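Local structure of glutamate--cysteine ligase GshA (3K1T) at residues 174-179 with 197-202; 99-104 with 162-167; 13-18 with 394-399. The protein probably acts as a ligase that joins glutamate to cysteine to form gamma-glutamylcysteine. All coordinates share one frame; numbering follows the deposited sequence. Where two conformers were deposited one is given.

Interaction 1: 174-179 with 197-202; sequences ILLNND and PPLHAG. With SO4 (sulfate ion), chain E.
L176 meets P197 and L199 chiefly through CD1, with CB adding a looser touch on P197, in an apolar contact where strand 194-196 ends and the chain leaves a mixed beta sheet. Strand 173-177 runs parallel to strand 194-196 in that sheet, and the chain of the latter departs at P197, past a cis peptide bond. L176 CD1 lies 3.8 Å from L199 CD1, the two leucines crossing obliquely, and the same methyl comes within 3.9 Å of P197 O. Nearer the backbone, L176 CB faces P197 CD at 4.3 Å. The CG of L176 stands anti to the carbonyl carbon (chi1 -59°), which carries CD1 to L199 and P197 O.

The backbone helps to place L199. P198 is the centre of an inverse gamma turn, in which L199 N gives a weak hydrogen bond to P197 O (2.9 Å); the tight bend sends L199 back toward the strand. The L176 backbone pairs with I196, and L176 O also accepts a hydrogen bond from Y45 OH. N177, turned away from the loop, is gripped by Y111 and N114 through OD1 and by P66 O through ND2.

Further out, the loop becomes exposed, and H200 binds a sulfate ion that probably came from the crystallisation liquor and that G190 N also contacts. The ion sits at the edge of the imidazole, with H200 ND1 donating in the ring plane to sulfate O2 over 2.7 Å, almost straight at 175°.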
loop_
_atom_site.group_PDB
_atom_site.type_symbol
_atom_site.label_atom_id
_atom_site.label_comp_id
_atom_site.label_asym_id
_atom_site.label_seq_id
_atom_site.Cartn_x
_atom_site.Cartn_y
_atom_site.Cartn_z
ATOM N N ILE A 174 15.979 4.257 15.224
ATOM C CA ILE A 174 16.363 5.613 14.856
ATOM C C ILE A 174 16.342 5.728 13.339
ATOM O O ILE A 174 17.077 5.010 12.670
ATOM C CB ILE A 174 17.775 5.928 15.366
ATOM C CG1 ILE A 174 17.814 5.799 16.901
ATOM C CG2 ILE A 174 18.254 7.326 14.902
ATOM C CD1 ILE A 174 19.241 5.648 17.439
ATOM N N LEU A 175 15.525 6.626 12.807
ATOM C CA LEU A 175 15.457 6.864 11.376
ATOM C C LEU A 175 16.284 8.065 11.008
ATOM O O LEU A 175 16.067 9.164 11.515
ATOM C CB LEU A 175 14.002 7.064 10.910
ATOM C CG LEU A 175 13.787 7.326 9.419
ATOM C CD1 LEU A 175 14.239 6.111 8.573
ATOM C CD2 LEU A 175 12.287 7.669 9.083
ATOM N N LEU A 176 17.289 7.841 10.170
ATOM C CA LEU A 176 18.088 8.927 9.638
ATOM C C LEU A 176 17.427 9.625 8.457
ATOM O O LEU A 176 17.138 8.997 7.431
ATOM C CB LEU A 176 19.455 8.404 9.191
ATOM C CG LEU A 176 20.298 7.732 10.255
ATOM C CD1 LEU A 176 21.490 7.010 9.578
ATOM C CD2 LEU A 176 20.740 8.788 11.303
ATOM N N ASN A 177 17.219 10.937 8.579
ATOM C CA ASN A 177 16.920 11.795 7.431
ATOM C C ASN A 177 18.098 12.760 7.197
ATOM O O ASN A 177 17.933 13.855 6.675
ATOM C CB ASN A 177 15.602 12.541 7.627
ATOM C CG ASN A 177 15.043 13.095 6.341
ATOM O OD1 ASN A 177 14.904 14.320 6.183
ATOM N ND2 ASN A 177 14.727 12.194 5.398
ATOM N N ASN A 178 19.286 12.303 7.596
ATOM C CA ASN A 178 20.561 13.043 7.550
ATOM C C ASN A 178 21.539 12.029 6.920
ATOM O O ASN A 178 21.689 10.915 7.442
ATOM C CB ASN A 178 20.964 13.371 8.983
ATOM C CG ASN A 178 22.280 14.119 9.094
ATOM O OD1 ASN A 178 23.249 13.839 8.359
ATOM N ND2 ASN A 178 22.321 15.089 10.011
ATOM N N ASP A 179 22.141 12.362 5.789
ATOM C CA ASP A 179 22.917 11.378 5.063
ATOM C C ASP A 179 24.308 11.101 5.673
ATOM O O ASP A 179 25.005 10.190 5.222
ATOM C CB ASP A 179 23.017 11.721 3.556
ATOM C CG ASP A 179 23.885 12.906 3.262
ATOM O OD1 ASP A 179 24.646 13.387 4.128
ATOM O OD2 ASP A 179 23.779 13.370 2.121
ATOM N N PRO A 197 18.771 3.904 7.536
ATOM C CA PRO A 197 19.415 2.657 7.156
ATOM C C PRO A 197 20.544 2.307 8.137
ATOM O O PRO A 197 21.039 3.191 8.829
ATOM C CB PRO A 197 19.994 2.977 5.772
ATOM C CG PRO A 197 20.104 4.423 5.710
ATOM C CD PRO A 197 19.065 4.999 6.583
ATOM N N PRO A 198 20.957 1.022 8.195
ATOM C CA PRO A 198 21.909 0.685 9.228
ATOM C C PRO A 198 23.357 0.983 8.818
ATOM O O PRO A 198 24.086 0.071 8.438
ATOM C CB PRO A 198 21.669 -0.811 9.448
ATOM C CG PRO A 198 21.220 -1.311 8.115
ATOM C CD PRO A 198 20.360 -0.177 7.572
ATOM N N LEU A 199 23.777 2.232 8.972
ATOM C CA LEU A 199 25.119 2.638 8.589
ATOM C C LEU A 199 26.098 2.343 9.734
ATOM O O LEU A 199 25.746 2.438 10.922
ATOM C CB LEU A 199 25.153 4.125 8.260
ATOM C CG LEU A 199 24.065 4.656 7.314
ATOM C CD1 LEU A 199 24.259 6.162 7.130
ATOM C CD2 LEU A 199 24.092 3.938 5.948
ATOM N N HIS A 200 27.331 2.042 9.342
ATOM C CA HIS A 200 28.475 1.816 10.247
ATOM C C HIS A 200 29.659 2.714 9.866
ATOM O O HIS A 200 29.797 3.065 8.682
ATOM C CB HIS A 200 28.934 0.365 10.100
ATOM C CG HIS A 200 27.837 -0.619 10.343
ATOM N ND1 HIS A 200 27.404 -0.952 11.612
ATOM C CD2 HIS A 200 27.066 -1.323 9.483
ATOM C CE1 HIS A 200 26.407 -1.818 11.521
ATOM N NE2 HIS A 200 26.181 -2.058 10.240
ATOM N N ALA A 201 30.497 3.047 10.867
ATOM C CA ALA A 201 31.732 3.832 10.667
ATOM C C ALA A 201 32.428 3.296 9.404
ATOM O O ALA A 201 32.571 2.099 9.249
ATOM C CB ALA A 201 32.680 3.725 11.909
ATOM N N GLY A 202 32.842 4.181 8.518
ATOM C CA GLY A 202 33.449 3.770 7.249
ATOM C C GLY A 202 32.519 4.171 6.103
ATOM O O GLY A 202 32.962 4.371 4.978
HETATM S S SO4 E . 27.597 0.451 15.163
HETATM O O1 SO4 E . 26.165 0.388 14.878
HETATM O O2 SO4 E . 28.336 -0.068 14.005
HETATM O O3 SO4 E . 28.030 1.819 15.408
HETATM O O4 SO4 E . 27.863 -0.416 16.299
#

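Interaction 2: 99-104 with 162-167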
loop_
_atom_site.group_PDB
_atom_site.type_symbol
_atom_site.label_atom_id
_atom_site.label_comp_id
_atom_site.label_asym_id
_atom_site.label_seq_id
_atom_site.Cartn_x
_atom_site.Cartn_y
_atom_site.Cartn_z
ATOM N N LEU A 99 12.703 7.638 16.748
ATOM C CA LEU A 99 13.438 8.890 16.804
ATOM C C LEU A 99 13.887 9.218 15.397
ATOM O O LEU A 99 14.553 8.395 14.755
ATOM C CB LEU A 99 14.684 8.752 17.727
ATOM C CG LEU A 99 15.536 10.004 17.960
ATOM C CD1 LEU A 99 14.784 11.012 18.822
ATOM C CD2 LEU A 99 16.903 9.659 18.618
ATOM N N LEU A 100 13.514 10.402 14.926
ATOM C CA LEU A 100 13.879 10.887 13.599
ATOM C C LEU A 100 14.998 11.918 13.727
ATOM O O LEU A 100 14.829 12.955 14.360
ATOM C CB LEU A 100 12.675 11.517 12.882
ATOM C CG LEU A 100 12.900 12.104 11.466
ATOM C CD1 LEU A 100 13.222 11.010 10.439
ATOM C CD2 LEU A 100 11.641 12.920 11.013
ATOM N N ILE A 101 16.149 11.628 13.129
ATOM C CA ILE A 101 17.272 12.571 13.095
ATOM C C ILE A 101 17.321 13.317 11.740
ATOM O O ILE A 101 17.578 12.722 10.714
ATOM C CB ILE A 101 18.633 11.863 13.376
ATOM C CG1 ILE A 101 18.557 11.121 14.736
ATOM C CG2 ILE A 101 19.780 12.884 13.343
ATOM C CD1 ILE A 101 19.811 10.417 15.173
ATOM N N PRO A 102 17.102 14.633 11.750
ATOM C CA PRO A 102 17.081 15.440 10.528
ATOM C C PRO A 102 18.475 15.901 10.130
ATOM O O PRO A 102 19.412 15.798 10.936
ATOM C CB PRO A 102 16.217 16.619 10.924
ATOM C CG PRO A 102 16.575 16.828 12.368
ATOM C CD PRO A 102 16.832 15.455 12.937
ATOM N N GLU A 103 18.605 16.391 8.904
ATOM C CA GLU A 103 19.792 17.142 8.499
ATOM C C GLU A 103 19.974 18.295 9.512
ATOM O O GLU A 103 19.011 18.717 10.176
ATOM C CB GLU A 103 19.640 17.696 7.083
ATOM C CG GLU A 103 19.813 16.693 5.928
ATOM C CD GLU A 103 21.261 16.150 5.791
ATOM O OE1 GLU A 103 22.190 16.735 6.405
ATOM O OE2 GLU A 103 21.461 15.120 5.089
ATOM N N ASN A 104 21.212 18.759 9.679
ATOM C CA ASN A 104 21.495 19.840 10.639
ATOM C C ASN A 104 20.903 21.227 10.261
ATOM O O ASN A 104 20.900 22.152 11.094
ATOM C CB ASN A 104 23.005 19.946 10.927
ATOM C CG ASN A 104 23.539 18.804 11.820
ATOM O OD1 ASN A 104 22.789 17.963 12.311
ATOM N ND2 ASN A 104 24.855 18.812 12.062
ATOM N N ASN A 162 24.651 3.800 25.911
ATOM C CA ASN A 162 24.456 3.190 24.590
ATOM C C ASN A 162 23.056 3.316 23.959
ATOM O O ASN A 162 22.743 2.602 23.018
ATOM C CB ASN A 162 24.973 1.750 24.526
ATOM C CG ASN A 162 26.469 1.666 24.791
ATOM O OD1 ASN A 162 27.171 2.673 24.643
ATOM N ND2 ASN A 162 26.959 0.487 25.197
ATOM N N ARG A 163 22.286 4.290 24.417
ATOM C CA ARG A 163 21.006 4.602 23.797
ATOM C C ARG A 163 20.875 6.114 23.608
ATOM O O ARG A 163 21.356 6.914 24.434
ATOM C CB ARG A 163 19.884 4.091 24.698
ATOM C CG ARG A 163 19.941 2.585 24.980
ATOM C CD ARG A 163 18.677 2.129 25.767
ATOM N NE ARG A 163 17.474 2.156 24.920
ATOM C CZ ARG A 163 17.153 1.218 24.026
ATOM N NH1 ARG A 163 17.935 0.173 23.824
ATOM N NH2 ARG A 163 16.036 1.339 23.301
ATOM N N LEU A 164 20.204 6.521 22.542
ATOM C CA LEU A 164 19.812 7.917 22.385
ATOM C C LEU A 164 18.421 8.122 22.965
ATOM O O LEU A 164 17.528 7.327 22.693
ATOM C CB LEU A 164 19.810 8.324 20.923
ATOM C CG LEU A 164 21.133 8.225 20.190
ATOM C CD1 LEU A 164 20.941 8.892 18.781
ATOM C CD2 LEU A 164 22.316 8.876 21.003
ATOM N N GLU A 165 18.248 9.186 23.745
ATOM C CA GLU A 165 16.974 9.500 24.367
ATOM C C GLU A 165 16.627 10.992 24.223
ATOM O O GLU A 165 17.517 11.845 23.952
ATOM C CB GLU A 165 17.014 9.070 25.843
ATOM C CG GLU A 165 16.759 7.538 26.038
ATOM C CD GLU A 165 17.407 6.988 27.281
ATOM O OE1 GLU A 165 17.826 7.816 28.129
ATOM O OE2 GLU A 165 17.514 5.738 27.410
ATOM N N LEU A 166 15.343 11.284 24.389
ATOM C CA LEU A 166 14.822 12.655 24.562
ATOM C C LEU A 166 14.009 12.622 25.855
ATOM O O LEU A 166 13.899 11.571 26.489
ATOM C CB LEU A 166 13.934 13.078 23.374
ATOM C CG LEU A 166 14.562 13.038 21.994
ATOM C CD1 LEU A 166 13.486 13.354 20.893
ATOM C CD2 LEU A 166 15.775 13.973 21.915
ATOM N N ASP A 167 13.423 13.757 26.225
ATOM C CA ASP A 167 12.641 13.882 27.474
ATOM C C ASP A 167 11.542 12.845 27.503
ATOM O O ASP A 167 10.662 12.854 26.642
ATOM C CB ASP A 167 12.019 15.288 27.542
ATOM C CG ASP A 167 11.144 15.496 28.784
ATOM O OD1 ASP A 167 11.698 15.310 29.882
ATOM O OD2 ASP A 167 9.921 15.841 28.650
#
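Leucine and isoleucine side chains form this buried, wholly apolar contact, in which L99 packs on L164 and L166 while I101 reaches L164, between two strands of one mixed sheet. Strands 97-102 and 163-166 are not neighbours in the sheet; strands 128-133 and 151-160 come between them in the pairing. Their short segments pass 9.4 Å apart at 91°, so side chains bridge the gap. With CG anti to its own backbone nitrogen (chi1 -177°), L99 splits its methyls between two partners: CD1 is pressed against L166 CD1 at 3.4 Å, tighter than usual, while CD2 lies 3.9 Å from L164 CB. An alanine at L99 removes both methyls and would probably leave a gap facing L164 and L166, the latter losing its partner across the contact. I101 adds a looser touch, its CD1 lying 4.1 Å from L164 CD1, with the two side chains at about a right angle. L164 also rests on V157 and on I174 of strand 173-177, the neighbour of strand 97-102. Two non-adjacent strands of one sheet, crossing nearly at right angles over an aliphatic layer, resemble orthogonal beta packing.

Interaction 3: 13-18 with 394-399; sequences GPLLTL and APDAAP
The first turn of helix 13-23 lies against a type I beta turn, A394 to A397, with the L16 and P395 CA atoms 6.0 Å apart. The turn leads straight into helix 398-421, for which A397 is the N-cap residue, and it is closed by a hydrogen bond from A397 N to A394 O (3.0 Å). The contact thus joins the N-terminal start of one helix to the N-terminal approach of another.

P395 and D396, the two central residues of the turn, do the touching. L16 CD1 rests on D396 CB at 3.8 Å, the two side chains crossing at about a right angle. P395 instead meets the backbone of the helix, with its CB 4.2 Å from L16 O. L15, more deeply buried, contributes a methyl: its CG lies anti to the backbone nitrogen (chi1 169°), which brings CD2 to 3.9 Å from D396 OD1, a contact of an aliphatic group with a carboxylate and no more than packing.

The acid finds its polar partner in the helix that follows, where R401 NE makes a salt bridge with D396 OD1. E19 brings a second carboxylate close to D396 OD1, and the arginine probably offsets the like charge. P395 also packs on E19 and K20, so the turn follows the first helix beyond L18.

On the side of the helix turned from P395 and D396, T17 braces the first turn. G13 O accepts both T17 N and T17 OG1, each at 2.9 Å, the hydroxyl approaching from above the carbonyl plane, 42° out of it.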
loop_
_atom_site.group_PDB
_atom_site.type_symbol
_atom_site.label_atom_id
_atom_site.label_comp_id
_atom_site.label_asym_id
_atom_site.label_seq_id
_atom_site.Cartn_x
_atom_site.Cartn_y
_atom_site.Cartn_z
ATOM N N GLY A 13 12.505 7.086 -30.370
ATOM C CA GLY A 13 12.427 5.653 -30.742
ATOM C C GLY A 13 12.890 4.716 -29.630
ATOM O O GLY A 13 12.211 3.730 -29.301
ATOM N N PRO A 14 14.078 4.994 -29.034
ATOM C CA PRO A 14 14.531 4.079 -27.977
ATOM C C PRO A 14 13.654 4.065 -26.720
ATOM O O PRO A 14 13.437 3.006 -26.139
ATOM C CB PRO A 14 15.957 4.538 -27.678
ATOM C CG PRO A 14 16.397 5.198 -28.995
ATOM C CD PRO A 14 15.146 5.897 -29.485
ATOM N N LEU A 15 13.134 5.217 -26.319
ATOM C CA LEU A 15 12.217 5.269 -25.194
ATOM C C LEU A 15 10.984 4.420 -25.509
ATOM O O LEU A 15 10.497 3.642 -24.663
ATOM C CB LEU A 15 11.813 6.720 -24.892
ATOM C CG LEU A 15 10.659 6.969 -23.904
ATOM C CD1 LEU A 15 11.115 6.531 -22.472
ATOM C CD2 LEU A 15 10.161 8.437 -23.934
ATOM N N LEU A 16 10.439 4.588 -26.714
ATOM C CA LEU A 16 9.224 3.842 -27.067
ATOM C C LEU A 16 9.523 2.337 -27.169
ATOM O O LEU A 16 8.680 1.525 -26.819
ATOM C CB LEU A 16 8.530 4.423 -28.340
ATOM C CG LEU A 16 7.472 5.529 -28.023
ATOM C CD1 LEU A 16 8.112 6.766 -27.359
ATOM C CD2 LEU A 16 6.714 6.014 -29.251
ATOM N N THR A 17 10.717 1.964 -27.620
ATOM C CA THR A 17 11.121 0.561 -27.643
ATOM C C THR A 17 11.165 -0.004 -26.213
ATOM O O THR A 17 10.678 -1.091 -25.946
ATOM C CB THR A 17 12.494 0.375 -28.313
ATOM O OG1 THR A 17 12.417 0.831 -29.670
ATOM C CG2 THR A 17 12.945 -1.122 -28.271
ATOM N N LEU A 18 11.811 0.714 -25.316
ATOM C CA LEU A 18 11.799 0.329 -23.892
ATOM C C LEU A 18 10.395 0.166 -23.348
ATOM O O LEU A 18 10.086 -0.860 -22.703
ATOM C CB LEU A 18 12.574 1.338 -23.076
ATOM C CG LEU A 18 12.515 1.190 -21.543
ATOM C CD1 LEU A 18 13.075 -0.134 -21.066
ATOM C CD2 LEU A 18 13.251 2.371 -20.885
ATOM N N ALA A 394 -1.134 3.134 -25.896
ATOM C CA ALA A 394 0.046 3.731 -26.542
ATOM C C ALA A 394 1.251 3.587 -25.591
ATOM O O ALA A 394 1.133 3.853 -24.396
ATOM C CB ALA A 394 -0.182 5.219 -26.910
ATOM N N PRO A 395 2.395 3.148 -26.114
ATOM C CA PRO A 395 3.534 2.917 -25.236
ATOM C C PRO A 395 3.972 4.159 -24.442
ATOM O O PRO A 395 4.418 4.008 -23.306
ATOM C CB PRO A 395 4.635 2.457 -26.186
ATOM C CG PRO A 395 3.945 2.029 -27.458
ATOM C CD PRO A 395 2.618 2.672 -27.489
ATOM N N ASP A 396 3.828 5.361 -25.022
ATOM C CA ASP A 396 4.164 6.603 -24.308
ATOM C C ASP A 396 2.956 7.373 -23.760
ATOM O O ASP A 396 3.084 8.534 -23.398
ATOM C CB ASP A 396 5.035 7.533 -25.184
ATOM C CG ASP A 396 5.850 8.543 -24.349
ATOM O OD1 ASP A 396 6.357 8.160 -23.247
ATOM O OD2 ASP A 396 5.978 9.732 -24.794
ATOM N N ALA A 397 1.806 6.717 -23.615
ATOM C CA ALA A 397 0.715 7.288 -22.851
ATOM C C ALA A 397 1.233 7.571 -21.420
ATOM O O ALA A 397 2.124 6.868 -20.920
ATOM C CB ALA A 397 -0.495 6.332 -22.802
ATOM N N ALA A 398 0.651 8.556 -20.755
ATOM C CA ALA A 398 1.151 8.981 -19.442
ATOM C C ALA A 398 1.308 7.849 -18.411
ATOM O O ALA A 398 2.368 7.738 -17.786
ATOM C CB ALA A 398 0.290 10.144 -18.849
ATOM N N PRO A 399 0.293 6.991 -18.256
ATOM C CA PRO A 399 0.451 5.895 -17.289
ATOM C C PRO A 399 1.554 4.907 -17.663
ATOM O O PRO A 399 2.099 4.233 -16.782
ATOM C CB PRO A 399 -0.890 5.179 -17.305
ATOM C CG PRO A 399 -1.837 6.074 -18.077
ATOM C CD PRO A 399 -1.055 7.043 -18.860
#

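How the interactions relate
Reading from the N terminus, segment 13-18 opens interaction 3 and waits 375 residues for its partner at 394-399, so this contact closes a loop around almost the whole modelled chain. Interactions 2 and 1 both fall within that span, one after the other without crossing: 99-104 closes with 162-167, and shortly afterwards 174-179 closes with 197-202 over 17 residues. These two touch, because strands 97-102 and 173-177 are parallel neighbours in the mixed sheet, and L175 N lies 2.8 Å from L99 O. Interaction 3, on the opposite side of the chain's centre, ties two helix starts together, its centre about 37 Å from that of interaction 1.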